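Local coordinates for fatty acid-binding protein TM_1468 (Thermotoga maritima, PDB 1MGP) that binds long-chain fatty acids such as palmitate and may take part in lipid transport or fatty acid metabolism, at residues P91-F96 with Y124-L129; K236-L241 with V269-T274; K254-G259 with E280-I285. All coordinates share one frame; numbering follows the deposited sequence.

In the fold
Contact 1 comes first along the chain and stands apart: its centre is about 36 Å from that of contact 2 and about 31 Å from that of contact 3, across the chain's centre. It joins helices 93-105 and 123-133, which accompany the sheet containing strand 110-115. Contacts 2 and 3 have centres about 14 Å apart and alternate along the sequence in the second domain: contact 2 packs helix 234-246 on helix 265-275, and contact 3 pairs strands 254-261 and 280-288, which helix 265-275 connects. Leu272 of that helix packs on Val257 and Glu284. One side chain of each contact lies about 6 to 8 Å from bound palmitate, consistent with a ligand held between two alpha/beta domains.

Contact 1 of 3, residues P91-F96 with Y124-L129; sequences PSVEDF and YNSAVL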
loop_
_atom_site.group_PDB
_atom_site.type_symbol
_atom_site.label_atom_id
_atom_site.label_comp_id
_atom_site.label_asym_id
_atom_site.label_seq_id
_atom_site.Cartn_x
_atom_site.Cartn_y
_atom_site.Cartn_z
ATOM N N PRO A 91 -6.641 -0.464 12.818
ATOM C CA PRO A 91 -8.087 -0.381 13.023
ATOM C C PRO A 91 -8.365 -1.215 14.268
ATOM O O PRO A 91 -7.561 -2.072 14.628
ATOM C CB PRO A 91 -8.664 -1.045 11.772
ATOM C CG PRO A 91 -7.556 -0.934 10.753
ATOM C CD PRO A 91 -6.323 -1.189 11.576
ATOM N N SER A 92 -9.487 -0.978 14.929
ATOM C CA SER A 92 -9.807 -1.761 16.116
ATOM C C SER A 92 -10.382 -3.089 15.649
ATOM O O SER A 92 -10.735 -3.241 14.481
ATOM C CB SER A 92 -10.850 -1.037 16.967
ATOM O OG SER A 92 -12.098 -1.004 16.295
ATOM N N VAL A 93 -10.464 -4.051 16.558
ATOM C CA VAL A 93 -11.031 -5.353 16.239
ATOM C C VAL A 93 -12.488 -5.116 15.871
ATOM O O VAL A 93 -13.014 -5.713 14.935
ATOM C CB VAL A 93 -10.944 -6.301 17.456
ATOM C CG1 VAL A 93 -11.814 -7.535 17.238
ATOM C CG2 VAL A 93 -9.489 -6.706 17.682
ATOM N N GLU A 94 -13.130 -4.225 16.618
ATOM C CA GLU A 94 -14.526 -3.868 16.386
ATOM C C GLU A 94 -14.707 -3.341 14.962
ATOM O O GLU A 94 -15.687 -3.672 14.298
ATOM C CB GLU A 94 -14.957 -2.805 17.399
ATOM C CG GLU A 94 -16.360 -2.254 17.200
ATOM C CD GLU A 94 -16.645 -1.056 18.100
ATOM O OE1 GLU A 94 -17.752 -0.478 17.998
ATOM O OE2 GLU A 94 -15.761 -0.691 18.910
ATOM N N ASP A 95 -13.771 -2.515 14.493
ATOM C CA ASP A 95 -13.859 -1.980 13.132
ATOM C C ASP A 95 -13.877 -3.113 12.116
ATOM O O ASP A 95 -14.653 -3.091 11.164
ATOM C CB ASP A 95 -12.670 -1.067 12.803
ATOM C CG ASP A 95 -12.699 0.230 13.570
ATOM O OD1 ASP A 95 -13.811 0.694 13.903
ATOM O OD2 ASP A 95 -11.606 0.792 13.822
ATOM N N PHE A 96 -12.998 -4.091 12.304
ATOM C CA PHE A 96 -12.938 -5.221 11.391
ATOM C C PHE A 96 -14.222 -6.042 11.452
ATOM O O PHE A 96 -14.797 -6.372 10.417
ATOM C CB PHE A 96 -11.729 -6.106 11.712
ATOM C CG PHE A 96 -10.462 -5.661 11.036
ATOM C CD1 PHE A 96 -10.335 -5.745 9.653
ATOM C CD2 PHE A 96 -9.406 -5.139 11.776
ATOM C CE1 PHE A 96 -9.171 -5.309 9.008
ATOM C CE2 PHE A 96 -8.239 -4.700 11.143
ATOM C CZ PHE A 96 -8.124 -4.788 9.758
ATOM N N TYR A 124 -2.572 -6.658 10.897
ATOM C CA TYR A 124 -2.755 -8.062 10.541
ATOM C C TYR A 124 -3.354 -8.850 11.705
ATOM O O TYR A 124 -4.370 -9.533 11.545
ATOM C CB TYR A 124 -1.420 -8.698 10.141
ATOM C CG TYR A 124 -1.500 -10.198 9.953
ATOM C CD1 TYR A 124 -2.109 -10.751 8.825
ATOM C CD2 TYR A 124 -1.001 -11.066 10.927
ATOM C CE1 TYR A 124 -2.226 -12.140 8.672
ATOM C CE2 TYR A 124 -1.113 -12.453 10.785
ATOM C CZ TYR A 124 -1.728 -12.980 9.657
ATOM O OH TYR A 124 -1.846 -14.345 9.519
ATOM N N ASN A 125 -2.726 -8.762 12.877
ATOM C CA ASN A 125 -3.222 -9.489 14.046
ATOM C C ASN A 125 -4.642 -9.071 14.405
ATOM O O ASN A 125 -5.439 -9.890 14.849
ATOM C CB ASN A 125 -2.309 -9.275 15.263
ATOM C CG ASN A 125 -0.933 -9.885 15.080
ATOM O OD1 ASN A 125 -0.791 -10.983 14.537
ATOM N ND2 ASN A 125 0.093 -9.185 15.555
ATOM N N SER A 126 -4.958 -7.796 14.218
ATOM C CA SER A 126 -6.290 -7.304 14.528
ATOM C C SER A 126 -7.329 -7.917 13.585
ATOM O O SER A 126 -8.422 -8.303 14.010
ATOM C CB SER A 126 -6.317 -5.777 14.430
ATOM O OG SER A 126 -7.592 -5.271 14.786
ATOM N N ALA A 127 -6.979 -8.011 12.307
ATOM C CA ALA A 127 -7.870 -8.578 11.304
ATOM C C ALA A 127 -8.107 -10.059 11.569
ATOM O O ALA A 127 -9.217 -10.560 11.393
ATOM C CB ALA A 127 -7.280 -8.388 9.915
ATOM N N VAL A 128 -7.053 -10.756 11.983
ATOM C CA VAL A 128 -7.128 -12.183 12.281
ATOM C C VAL A 128 -8.023 -12.445 13.490
ATOM O O VAL A 128 -8.877 -13.333 13.464
ATOM C CB VAL A 128 -5.721 -12.757 12.572
ATOM C CG1 VAL A 128 -5.821 -14.219 12.990
ATOM C CG2 VAL A 128 -4.849 -12.623 11.333
ATOM N N LEU A 129 -7.814 -11.669 14.549
ATOM C CA LEU A 129 -8.598 -11.811 15.774
ATOM C C LEU A 129 -10.082 -11.590 15.490
ATOM O O LEU A 129 -10.932 -12.370 15.926
ATOM C CB LEU A 129 -8.115 -10.807 16.825
ATOM C CG LEU A 129 -8.786 -10.851 18.198
ATOM C CD1 LEU A 129 -8.719 -12.265 18.759
ATOM C CD2 LEU A 129 -8.087 -9.872 19.135
HETATM O O HOH W 1 -6.813 -3.301 16.939
#
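Phe96 lays one face of its ring against Ala127, while Ser126 meets the ring at its edge. Ala127 CB stands 3.8 Å from the centroid of the Phe96 ring, 16° off the ring normal, a CH-pi arrangement in which the methyl sits over the face; Ala127 CA lies over the centre of the same face. The ring takes this position because its CG is anti to the carbonyl carbon (chi1 -86°), which swings it across to helix 123-133. Ser126 comes to the same ring in a different manner: its OG approaches near the ring plane, 3.5 Å from Phe96 CD2. With OG anti to the backbone N (chi1 -177°), the hydroxyl is carried toward the start of helix 93-105, where Pro91 O lies 3.2 Å from Ser126 OG. A water joins the two, donating to Pro91 O at 2.7 Å and hydrogen-bonded to Ser126 OG at 3.0 Å.

The turn of chain met here is a helix N-terminus closed by a capping box, an example of how a helix start is fixed by its own side chains. Ser92, at the N-cap, accepts from Asp95 N through its OG, and Asp95 OD2 in return takes the Ser92 N-H at 3.0 Å, from above the carboxylate plane. Tyr54 OH also bonds to Asp95 OD2, tying the box to strand 48-56. Pro91, just before the cap, has its side chain about 6 Å from that of Ser121, a palmitate-binding residue.

In the first turn of the helix, the side chain of Val93 crosses that of Leu129 at about a right angle, with Val93 CG2 3.8 Å from Leu129 CD2. The same Val93 methyl also lies against Ser126 OG; Leu129 is exposed on this side.

Contact 2 of 3, residues K236-L241 with V269-T274; sequences KAIEAL and VELLNT
This is apolar helix-to-helix packing, Ile238 of helix 234-246 against Glu270, Leu271 and Thr274 of helix 265-275, beside the mixed sheet that contains strand 302-308. The short helical segments run with their N-to-C directions 48° apart and approach to 9.9 Å between axes. Ile238 divides its work between two branches. Its CG2, anti to the backbone N, meets Leu271 CD1 at 3.6 Å, the two side chains sliding past each other in opposite directions, and also touches Thr274 CB. Its other branch ends in CD1, which reaches 3.5 Å from Glu270 CG and crosses that side chain at about a right angle, so only the aliphatic part of the glutamate is used.

In this alpha/beta domain both helices pack on one face of the mixed sheet: Leu241 and Leu271 each rest on Phe304 of strand 302-308, and across the interface Leu241 CD1 lies 4.0 Å from Leu271 CD2.

Thr274 points its CB toward the neighbouring helix while its hydroxyl turns back, donating to Glu270 O at 2.9 Å. That carbonyl also accepts from Thr274 N, the two donors arriving from opposite faces of its plane. With an alanine in place of Thr274, Glu270 O is likely to lose its second donor, and a gap would probably open beside Ile238 CG2, where the threonine CG2 now lies 4.0 Å away.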
loop_
_atom_site.group_PDB
_atom_site.type_symbol
_atom_site.label_atom_id
_atom_site.label_comp_id
_atom_site.label_asym_id
_atom_site.label_seq_id
_atom_site.Cartn_x
_atom_site.Cartn_y
_atom_site.Cartn_z
ATOM N N LYS A 236 18.148 11.611 -9.426
ATOM C CA LYS A 236 19.009 10.517 -8.973
ATOM C C LYS A 236 18.215 9.516 -8.142
ATOM O O LYS A 236 18.471 8.311 -8.188
ATOM C CB LYS A 236 20.168 11.063 -8.138
ATOM C CG LYS A 236 21.069 12.024 -8.904
ATOM C CD LYS A 236 21.906 11.291 -9.919
ATOM C CE LYS A 236 23.141 10.712 -9.263
ATOM N NZ LYS A 236 24.003 11.807 -8.742
ATOM N N ALA A 237 17.257 10.026 -7.376
ATOM C CA ALA A 237 16.416 9.180 -6.539
ATOM C C ALA A 237 15.596 8.280 -7.449
ATOM O O ALA A 237 15.500 7.072 -7.231
ATOM C CB ALA A 237 15.499 10.048 -5.674
ATOM N N ILE A 238 15.003 8.878 -8.479
ATOM C CA ILE A 238 14.210 8.122 -9.436
ATOM C C ILE A 238 15.071 7.029 -10.058
ATOM O O ILE A 238 14.653 5.876 -10.156
ATOM C CB ILE A 238 13.672 9.032 -10.564
ATOM C CG1 ILE A 238 12.570 9.944 -10.014
ATOM C CG2 ILE A 238 13.144 8.184 -11.718
ATOM C CD1 ILE A 238 12.022 10.932 -11.031
ATOM N N GLU A 239 16.280 7.394 -10.470
ATOM C CA GLU A 239 17.188 6.436 -11.090
ATOM C C GLU A 239 17.573 5.316 -10.125
ATOM O O GLU A 239 17.687 4.155 -10.525
ATOM C CB GLU A 239 18.424 7.180 -11.614
ATOM C CG GLU A 239 18.030 8.222 -12.665
ATOM C CD GLU A 239 19.168 9.121 -13.119
ATOM O OE1 GLU A 239 20.166 9.270 -12.383
ATOM O OE2 GLU A 239 19.040 9.700 -14.220
ATOM N N ALA A 240 17.749 5.659 -8.853
ATOM C CA ALA A 240 18.096 4.670 -7.842
ATOM C C ALA A 240 16.936 3.693 -7.604
ATOM O O ALA A 240 17.163 2.515 -7.324
ATOM C CB ALA A 240 18.477 5.365 -6.538
ATOM N N LEU A 241 15.698 4.174 -7.718
ATOM C CA LEU A 241 14.543 3.295 -7.508
ATOM C C LEU A 241 14.513 2.237 -8.595
ATOM O O LEU A 241 14.302 1.053 -8.327
ATOM C CB LEU A 241 13.226 4.078 -7.541
ATOM C CG LEU A 241 12.991 5.200 -6.518
ATOM C CD1 LEU A 241 11.490 5.491 -6.469
ATOM C CD2 LEU A 241 13.484 4.786 -5.133
ATOM N N VAL A 269 4.914 11.183 -11.658
ATOM C CA VAL A 269 4.696 11.138 -13.095
ATOM C C VAL A 269 6.063 10.972 -13.760
ATOM O O VAL A 269 6.218 10.190 -14.702
ATOM C CB VAL A 269 4.023 12.431 -13.603
ATOM C CG1 VAL A 269 3.979 12.438 -15.130
ATOM C CG2 VAL A 269 2.611 12.531 -13.043
ATOM N N GLU A 270 7.055 11.699 -13.250
ATOM C CA GLU A 270 8.413 11.633 -13.785
ATOM C C GLU A 270 8.988 10.233 -13.585
ATOM O O GLU A 270 9.678 9.700 -14.460
ATOM C CB GLU A 270 9.301 12.670 -13.090
ATOM C CG GLU A 270 10.711 12.786 -13.655
ATOM C CD GLU A 270 10.725 13.096 -15.145
ATOM O OE1 GLU A 270 9.873 13.889 -15.600
ATOM O OE2 GLU A 270 11.596 12.555 -15.861
ATOM N N LEU A 271 8.697 9.642 -12.426
ATOM C CA LEU A 271 9.167 8.298 -12.110
ATOM C C LEU A 271 8.628 7.279 -13.112
ATOM O O LEU A 271 9.381 6.454 -13.638
ATOM C CB LEU A 271 8.730 7.896 -10.690
ATOM C CG LEU A 271 8.980 6.432 -10.301
ATOM C CD1 LEU A 271 10.480 6.140 -10.351
ATOM C CD2 LEU A 271 8.420 6.153 -8.908
ATOM N N LEU A 272 7.328 7.332 -13.376
ATOM C CA LEU A 272 6.712 6.392 -14.307
ATOM C C LEU A 272 7.164 6.620 -15.747
ATOM O O LEU A 272 7.255 5.672 -16.526
ATOM C CB LEU A 272 5.183 6.463 -14.217
ATOM C CG LEU A 272 4.541 6.093 -12.870
ATOM C CD1 LEU A 272 3.026 6.019 -13.034
ATOM C CD2 LEU A 272 5.071 4.755 -12.381
ATOM N N ASN A 273 7.439 7.873 -16.102
ATOM C CA ASN A 273 7.902 8.188 -17.449
ATOM C C ASN A 273 9.296 7.602 -17.645
ATOM O O ASN A 273 9.628 7.111 -18.724
ATOM C CB ASN A 273 7.946 9.704 -17.661
ATOM C CG ASN A 273 6.601 10.275 -18.076
ATOM O OD1 ASN A 273 6.382 11.483 -18.009
ATOM N ND2 ASN A 273 5.699 9.409 -18.518
ATOM N N THR A 274 10.105 7.657 -16.593
ATOM C CA THR A 274 11.462 7.128 -16.640
ATOM C C THR A 274 11.425 5.603 -16.681
ATOM O O THR A 274 12.203 4.973 -17.399
ATOM C CB THR A 274 12.277 7.580 -15.410
ATOM O OG1 THR A 274 12.341 9.010 -15.382
ATOM C CG2 THR A 274 13.691 7.015 -15.462
#

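Contact 3 of 3, residues K254-G259 with E280-I285; sequences KLRVIG and EVVDEI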
loop_
_atom_site.group_PDB
_atom_site.type_symbol
_atom_site.label_atom_id
_atom_site.label_comp_id
_atom_site.label_asym_id
_atom_site.label_seq_id
_atom_site.Cartn_x
_atom_site.Cartn_y
_atom_site.Cartn_z
ATOM N N LYS A 254 8.121 -7.429 -18.311
ATOM C CA LYS A 254 6.750 -6.928 -18.367
ATOM C C LYS A 254 6.227 -6.638 -16.958
ATOM O O LYS A 254 6.308 -7.486 -16.065
ATOM C CB LYS A 254 5.848 -7.945 -19.071
ATOM C CG LYS A 254 4.407 -7.483 -19.207
ATOM C CD LYS A 254 3.551 -8.454 -20.019
ATOM C CE LYS A 254 3.990 -8.524 -21.478
ATOM N NZ LYS A 254 5.336 -9.153 -21.636
ATOM N N LEU A 255 5.675 -5.441 -16.769
ATOM C CA LEU A 255 5.188 -5.031 -15.456
ATOM C C LEU A 255 3.820 -4.361 -15.451
ATOM O O LEU A 255 3.280 -3.978 -16.486
ATOM C CB LEU A 255 6.162 -4.025 -14.828
ATOM C CG LEU A 255 7.682 -4.211 -14.837
ATOM C CD1 LEU A 255 8.348 -2.896 -14.429
ATOM C CD2 LEU A 255 8.081 -5.324 -13.890
ATOM N N ARG A 256 3.290 -4.220 -14.242
ATOM C CA ARG A 256 2.041 -3.528 -13.972
ATOM C C ARG A 256 2.484 -2.663 -12.805
ATOM O O ARG A 256 3.156 -3.144 -11.886
ATOM C CB ARG A 256 0.949 -4.499 -13.541
ATOM C CG ARG A 256 0.530 -5.449 -14.636
ATOM C CD ARG A 256 -0.300 -6.568 -14.063
ATOM N NE ARG A 256 -1.713 -6.384 -14.335
ATOM C CZ ARG A 256 -2.678 -7.109 -13.784
ATOM N NH1 ARG A 256 -2.385 -8.071 -12.914
ATOM N NH2 ARG A 256 -3.936 -6.874 -14.114
ATOM N N VAL A 257 2.140 -1.385 -12.832
ATOM C CA VAL A 257 2.596 -0.521 -11.762
ATOM C C VAL A 257 1.566 0.419 -11.175
ATOM O O VAL A 257 0.590 0.796 -11.822
ATOM C CB VAL A 257 3.789 0.352 -12.231
ATOM C CG1 VAL A 257 4.874 -0.518 -12.850
ATOM C CG2 VAL A 257 3.313 1.381 -13.238
ATOM N N ILE A 258 1.804 0.783 -9.922
ATOM C CA ILE A 258 0.977 1.746 -9.223
ATOM C C ILE A 258 1.981 2.759 -8.692
ATOM O O ILE A 258 2.753 2.456 -7.788
ATOM C CB ILE A 258 0.215 1.135 -8.023
ATOM C CG1 ILE A 258 -0.884 0.194 -8.523
ATOM C CG2 ILE A 258 -0.400 2.259 -7.174
ATOM C CD1 ILE A 258 -1.695 -0.434 -7.415
ATOM N N GLY A 259 1.996 3.947 -9.281
ATOM C CA GLY A 259 2.902 4.977 -8.813
ATOM C C GLY A 259 2.232 5.666 -7.639
ATOM O O GLY A 259 1.040 5.974 -7.699
ATOM N N GLU A 280 8.583 -2.911 -20.091
ATOM C CA GLU A 280 7.316 -2.996 -20.804
ATOM C C GLU A 280 6.180 -2.917 -19.784
ATOM O O GLU A 280 5.757 -3.930 -19.231
ATOM C CB GLU A 280 7.230 -4.312 -21.580
ATOM C CG GLU A 280 5.835 -4.635 -22.105
ATOM C CD GLU A 280 5.837 -5.757 -23.127
ATOM O OE1 GLU A 280 6.451 -6.815 -22.866
ATOM O OE2 GLU A 280 5.213 -5.582 -24.193
ATOM N N VAL A 281 5.699 -1.703 -19.535
ATOM C CA VAL A 281 4.618 -1.474 -18.580
ATOM C C VAL A 281 3.270 -1.667 -19.265
ATOM O O VAL A 281 2.802 -0.783 -19.976
ATOM C CB VAL A 281 4.691 -0.037 -18.005
ATOM C CG1 VAL A 281 3.621 0.165 -16.938
ATOM C CG2 VAL A 281 6.078 0.220 -17.430
ATOM N N VAL A 282 2.646 -2.820 -19.046
ATOM C CA VAL A 282 1.357 -3.104 -19.668
ATOM C C VAL A 282 0.191 -2.416 -18.965
ATOM O O VAL A 282 -0.922 -2.382 -19.483
ATOM C CB VAL A 282 1.086 -4.621 -19.730
ATOM C CG1 VAL A 282 2.234 -5.317 -20.446
ATOM C CG2 VAL A 282 0.907 -5.181 -18.338
ATOM N N ASP A 283 0.443 -1.876 -17.779
ATOM C CA ASP A 283 -0.594 -1.163 -17.048
ATOM C C ASP A 283 0.002 -0.328 -15.936
ATOM O O ASP A 283 0.901 -0.768 -15.218
ATOM C CB ASP A 283 -1.633 -2.116 -16.456
ATOM C CG ASP A 283 -2.842 -1.371 -15.894
ATOM O OD1 ASP A 283 -3.535 -0.690 -16.678
ATOM O OD2 ASP A 283 -3.095 -1.450 -14.673
ATOM N N GLU A 284 -0.511 0.884 -15.796
ATOM C CA GLU A 284 -0.025 1.789 -14.773
ATOM C C GLU A 284 -1.136 2.726 -14.350
ATOM O O GLU A 284 -2.037 3.041 -15.127
ATOM C CB GLU A 284 1.152 2.605 -15.316
ATOM C CG GLU A 284 0.832 3.364 -16.594
ATOM C CD GLU A 284 2.052 4.049 -17.187
ATOM O OE1 GLU A 284 2.558 5.010 -16.576
ATOM O OE2 GLU A 284 2.507 3.621 -18.269
ATOM N N ILE A 285 -1.069 3.156 -13.100
ATOM C CA ILE A 285 -2.040 4.083 -12.557
ATOM C C ILE A 285 -1.358 4.774 -11.384
ATOM O O ILE A 285 -0.453 4.215 -10.761
ATOM C CB ILE A 285 -3.325 3.358 -12.085
ATOM C CG1 ILE A 285 -4.382 4.394 -11.686
ATOM C CG2 ILE A 285 -3.019 2.447 -10.904
ATOM C CD1 ILE A 285 -5.739 3.799 -11.345
HETATM O O HOH W 2 -1.283 -1.129 -12.671
#
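Lys254 NZ and Glu280 OE1 form a salt bridge of 2.9 Å at the start of a parallel strand pair, the two strands of a beta-alpha-beta crossover whose connecting helix is 265-275. The lysine comes from above the carboxylate plane, its chain bent at chi3 and chi4 to curl over the extended glutamate alongside it. Between the backbones, Leu255 N donates to Glu280 O and Val282 N returns a bond to Leu255 O. At Val282 the chain turns a corner, yet the parallel pairing resumes: Val257 N gives a 2.8 Å bond to Asp283 O, Ile285 N bonds to Val257 O and Gly259 N to Ile285 O.

A water lies within hydrogen-bonding distance of both Val257 O (2.8 Å) and Asp283 OD2 (2.7 Å). That carboxylate oxygen is salt-bridged to Arg155, while Arg256, on the same face, spends its guanidinium on Glu159 and Glu307.

The packing divides between the two faces of the sheet. Ile258 and Ile285 lie side by side, pointing the same way, on the face of Arg256; on the other, Val257 CG2 meets Val281 CG1 at 3.9 Å, and Leu272 of the crossover helix packs against Val257. Val282, at the corner, sends its two methyls to different neighbours: CG2 touches Arg256 CG at 3.7 Å, and CG1 presses tightly on Lys254 CG, 3.3 Å away.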